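Local coordinates for alkane monooxygenase (Geobacillus thermodenitrificans, PDB 3B9O), which belongs to the luciferase-like monooxygenases, a family with the TIM-barrel fold, and holds flavin mononucleotide in the structure, at residues A[107-112]-A[155-160]. Residues are numbered along the deposited sequence; the frame is centred on the assembly and turned at random.
Sequences TTYEHP and DERYDL. With FMN (flavin mononucleotide), chain C.
Arg-157 meets the loop through its guanidinium group. The chain runs extended from CG to NE, with NE anti to CB (chi3 -177°). The guanidinium beyond it lies beside Thr-108 and Tyr-109. The methyl CG2 of Thr-108 lies over one guanidinium face, 3.8 Å from NH1 of Arg-157 and offset toward the rim. The same methyl lies over one face of the Tyr-109 ring, offset toward its rim. The phenolic OH of Tyr-109 comes to the guanidinium edge, near its plane, 3.6 Å from NH1 of Arg-157. Ring and guanidinium planes stand 81° apart. Asp-143 joins these two groups: it accepts a hydrogen bond from Tyr-109 and forms a salt bridge with Arg-157.

The backbone of Arg-157 is tied to the loop by one water. The water donates to Arg-157 O at 2.7 Å and to Thr-108 OG1 at 2.8 Å. It also bonds Thr-107 OG1, at 2.7 Å. Thr-107 OG1 is also hydrogen-bonded to Val-135 O, and Thr-108 OG1 to Thr-136 O.

Tyr-158 turns away from the loop. Its OH donates to FMN O2P over 2.6 Å, which makes Tyr-158 part of the pocket at the FMN phosphate. Leu-160 points back to the loop. Its CD2 rests against the loop backbone, 3.8 Å from Thr-107 O and 4.0 Å from Thr-108 CA.

The contact sets helix 154-174 against the loop that follows barrel strand 100-106 and leads into helix 112-125. Strand 130-135 borders Thr-107, and helix 231-240 touches Tyr-158.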
loop_
_atom_site.group_PDB
_atom_site.type_symbol
_atom_site.label_atom_id
_atom_site.label_comp_id
_atom_site.label_asym_id
_atom_site.label_seq_id
_atom_site.Cartn_x
_atom_site.Cartn_y
_atom_site.Cartn_z
ATOM N N THR A 107 8.979 -8.502 -3.950
ATOM C CA THR A 107 9.690 -9.755 -3.661
ATOM C C THR A 107 10.525 -10.320 -4.855
ATOM O O THR A 107 11.255 -11.312 -4.717
ATOM C CB THR A 107 8.683 -10.846 -3.198
ATOM O OG1 THR A 107 7.600 -10.965 -4.128
ATOM C CG2 THR A 107 8.090 -10.499 -1.815
ATOM N N THR A 108 10.436 -9.677 -6.000
ATOM C CA THR A 108 10.853 -10.327 -7.242
ATOM C C THR A 108 12.343 -10.120 -7.550
ATOM O O THR A 108 12.959 -11.009 -8.151
ATOM C CB THR A 108 9.933 -9.917 -8.404
ATOM O OG1 THR A 108 8.583 -10.219 -8.047
ATOM C CG2 THR A 108 10.277 -10.660 -9.699
ATOM N N TYR A 109 12.914 -8.981 -7.107
ATOM C CA TYR A 109 14.252 -8.550 -7.578
ATOM C C TYR A 109 15.364 -8.598 -6.525
ATOM O O TYR A 109 16.408 -9.203 -6.758
ATOM C CB TYR A 109 14.176 -7.163 -8.290
ATOM C CG TYR A 109 13.112 -7.143 -9.365
ATOM C CD1 TYR A 109 13.253 -7.930 -10.524
ATOM C CD2 TYR A 109 11.938 -6.402 -9.201
ATOM C CE1 TYR A 109 12.260 -7.964 -11.501
ATOM C CE2 TYR A 109 10.928 -6.422 -10.180
ATOM C CZ TYR A 109 11.103 -7.216 -11.315
ATOM O OH TYR A 109 10.125 -7.243 -12.277
ATOM N N GLU A 110 15.134 -8.012 -5.355
ATOM C CA GLU A 110 16.229 -7.807 -4.400
ATOM C C GLU A 110 16.179 -8.810 -3.227
ATOM O O GLU A 110 15.085 -9.180 -2.765
ATOM C CB GLU A 110 16.237 -6.346 -3.910
ATOM C CG GLU A 110 16.242 -5.257 -5.039
ATOM C CD GLU A 110 15.981 -3.853 -4.482
ATOM O OE1 GLU A 110 15.041 -3.133 -4.961
ATOM O OE2 GLU A 110 16.709 -3.488 -3.526
ATOM N N HIS A 111 17.346 -9.216 -2.735
ATOM C CA HIS A 111 17.456 -10.337 -1.796
ATOM C C HIS A 111 16.785 -10.034 -0.466
ATOM O O HIS A 111 16.918 -8.914 0.061
ATOM C CB HIS A 111 18.937 -10.735 -1.593
ATOM C CG HIS A 111 19.117 -12.020 -0.840
ATOM N ND1 HIS A 111 19.328 -13.230 -1.473
ATOM C CD2 HIS A 111 19.060 -12.294 0.484
ATOM C CE1 HIS A 111 19.423 -14.192 -0.567
ATOM N NE2 HIS A 111 19.255 -13.652 0.630
ATOM N N PRO A 112 16.067 -11.019 0.101
ATOM C CA PRO A 112 15.427 -10.814 1.408
ATOM C C PRO A 112 16.333 -10.448 2.590
ATOM O O PRO A 112 15.836 -9.859 3.534
ATOM C CB PRO A 112 14.708 -12.166 1.674
ATOM C CG PRO A 112 15.442 -13.135 0.770
ATOM C CD PRO A 112 15.742 -12.356 -0.450
ATOM N N ASP A 155 2.119 -16.553 -11.658
ATOM C CA ASP A 155 1.825 -17.343 -10.468
ATOM C C ASP A 155 3.097 -17.746 -9.737
ATOM O O ASP A 155 3.140 -17.754 -8.499
ATOM C CB ASP A 155 0.985 -18.583 -10.810
ATOM C CG ASP A 155 -0.524 -18.289 -10.874
ATOM O OD1 ASP A 155 -0.930 -17.111 -11.066
ATOM O OD2 ASP A 155 -1.306 -19.266 -10.718
ATOM N N GLU A 156 4.131 -18.070 -10.506
ATOM C CA GLU A 156 5.415 -18.441 -9.951
ATOM C C GLU A 156 6.054 -17.281 -9.140
ATOM O O GLU A 156 6.748 -17.504 -8.153
ATOM C CB GLU A 156 6.336 -18.878 -11.088
ATOM C CG GLU A 156 7.679 -19.335 -10.640
ATOM C CD GLU A 156 8.485 -19.976 -11.762
ATOM O OE1 GLU A 156 8.057 -19.910 -12.958
ATOM O OE2 GLU A 156 9.555 -20.540 -11.411
ATOM N N ARG A 157 5.808 -16.049 -9.562
ATOM C CA ARG A 157 6.233 -14.895 -8.764
ATOM C C ARG A 157 5.668 -14.917 -7.336
ATOM O O ARG A 157 6.358 -14.505 -6.408
ATOM C CB ARG A 157 5.839 -13.589 -9.462
ATOM C CG ARG A 157 6.735 -13.297 -10.661
ATOM C CD ARG A 157 6.221 -12.175 -11.524
ATOM N NE ARG A 157 7.120 -12.067 -12.649
ATOM C CZ ARG A 157 7.795 -10.978 -12.999
ATOM N NH1 ARG A 157 7.641 -9.829 -12.347
ATOM N NH2 ARG A 157 8.598 -11.039 -14.042
ATOM N N TYR A 158 4.431 -15.395 -7.171
ATOM C CA TYR A 158 3.811 -15.529 -5.844
ATOM C C TYR A 158 4.391 -16.672 -5.004
ATOM O O TYR A 158 4.476 -16.562 -3.779
ATOM C CB TYR A 158 2.281 -15.656 -5.945
ATOM C CG TYR A 158 1.579 -14.322 -6.083
ATOM C CD1 TYR A 158 1.074 -13.893 -7.305
ATOM C CD2 TYR A 158 1.450 -13.474 -4.988
ATOM C CE1 TYR A 158 0.433 -12.638 -7.421
ATOM C CE2 TYR A 158 0.823 -12.219 -5.090
ATOM C CZ TYR A 158 0.315 -11.800 -6.298
ATOM O OH TYR A 158 -0.311 -10.554 -6.377
ATOM N N ASP A 159 4.802 -17.759 -5.649
ATOM C CA ASP A 159 5.527 -18.806 -4.941
ATOM C C ASP A 159 6.872 -18.288 -4.400
ATOM O O ASP A 159 7.276 -18.628 -3.290
ATOM C CB ASP A 159 5.774 -19.996 -5.867
ATOM C CG ASP A 159 4.469 -20.653 -6.354
ATOM O OD1 ASP A 159 3.469 -20.670 -5.620
ATOM O OD2 ASP A 159 4.483 -21.167 -7.471
ATOM N N LEU A 160 7.569 -17.498 -5.213
ATOM C CA LEU A 160 8.799 -16.839 -4.797
ATOM C C LEU A 160 8.529 -15.904 -3.595
ATOM O O LEU A 160 9.262 -15.922 -2.586
ATOM C CB LEU A 160 9.407 -16.079 -5.991
ATOM C CG LEU A 160 10.510 -15.062 -5.677
ATOM C CD1 LEU A 160 11.714 -15.728 -5.020
ATOM C CD2 LEU A 160 10.932 -14.355 -6.937
HETATM N N1 FMN C . 1.810 -3.199 -8.058
HETATM C C2 FMN C . 2.982 -2.543 -7.900
HETATM O O2 FMN C . 4.004 -2.995 -8.497
HETATM N N3 FMN C . 3.006 -1.425 -7.104
HETATM C C4 FMN C . 1.879 -0.972 -6.466
HETATM O O4 FMN C . 1.927 0.041 -5.738
HETATM C C4A FMN C . 0.664 -1.657 -6.620
HETATM N N5 FMN C . -0.495 -1.266 -6.009
HETATM C C5A FMN C . -1.654 -1.970 -6.215
HETATM C C6 FMN C . -2.869 -1.591 -5.612
HETATM C C7 FMN C . -4.046 -2.335 -5.827
HETATM C C7M FMN C . -5.360 -1.939 -5.189
HETATM C C8 FMN C . -4.012 -3.462 -6.635
HETATM C C8M FMN C . -5.268 -4.267 -6.877
HETATM C C9 FMN C . -2.813 -3.849 -7.245
HETATM C C9A FMN C . -1.632 -3.111 -7.045
HETATM N N10 FMN C . -0.471 -3.491 -7.639
HETATM C C10 FMN C . 0.662 -2.785 -7.447
HETATM C "C1'" FMN C . -0.401 -4.682 -8.513
HETATM C "C2'" FMN C . 0.122 -5.884 -7.708
HETATM O "O2'" FMN C . 0.446 -5.503 -6.370
HETATM C "C3'" FMN C . 1.347 -6.599 -8.301
HETATM O "O3'" FMN C . 2.394 -5.691 -8.707
HETATM C "C4'" FMN C . 0.977 -7.648 -9.374
HETATM O "O4'" FMN C . 1.715 -7.459 -10.585
HETATM C "C5'" FMN C . -0.513 -7.705 -9.730
HETATM O "O5'" FMN C . -1.061 -8.675 -8.846
HETATM P P FMN C . -2.310 -9.611 -9.226
HETATM O O1P FMN C . -2.070 -10.002 -10.675
HETATM O O2P FMN C . -2.198 -10.721 -8.224
HETATM O O3P FMN C . -3.545 -8.736 -9.113
HETATM O O HOH W 1 8.048 -12.361 -6.395
#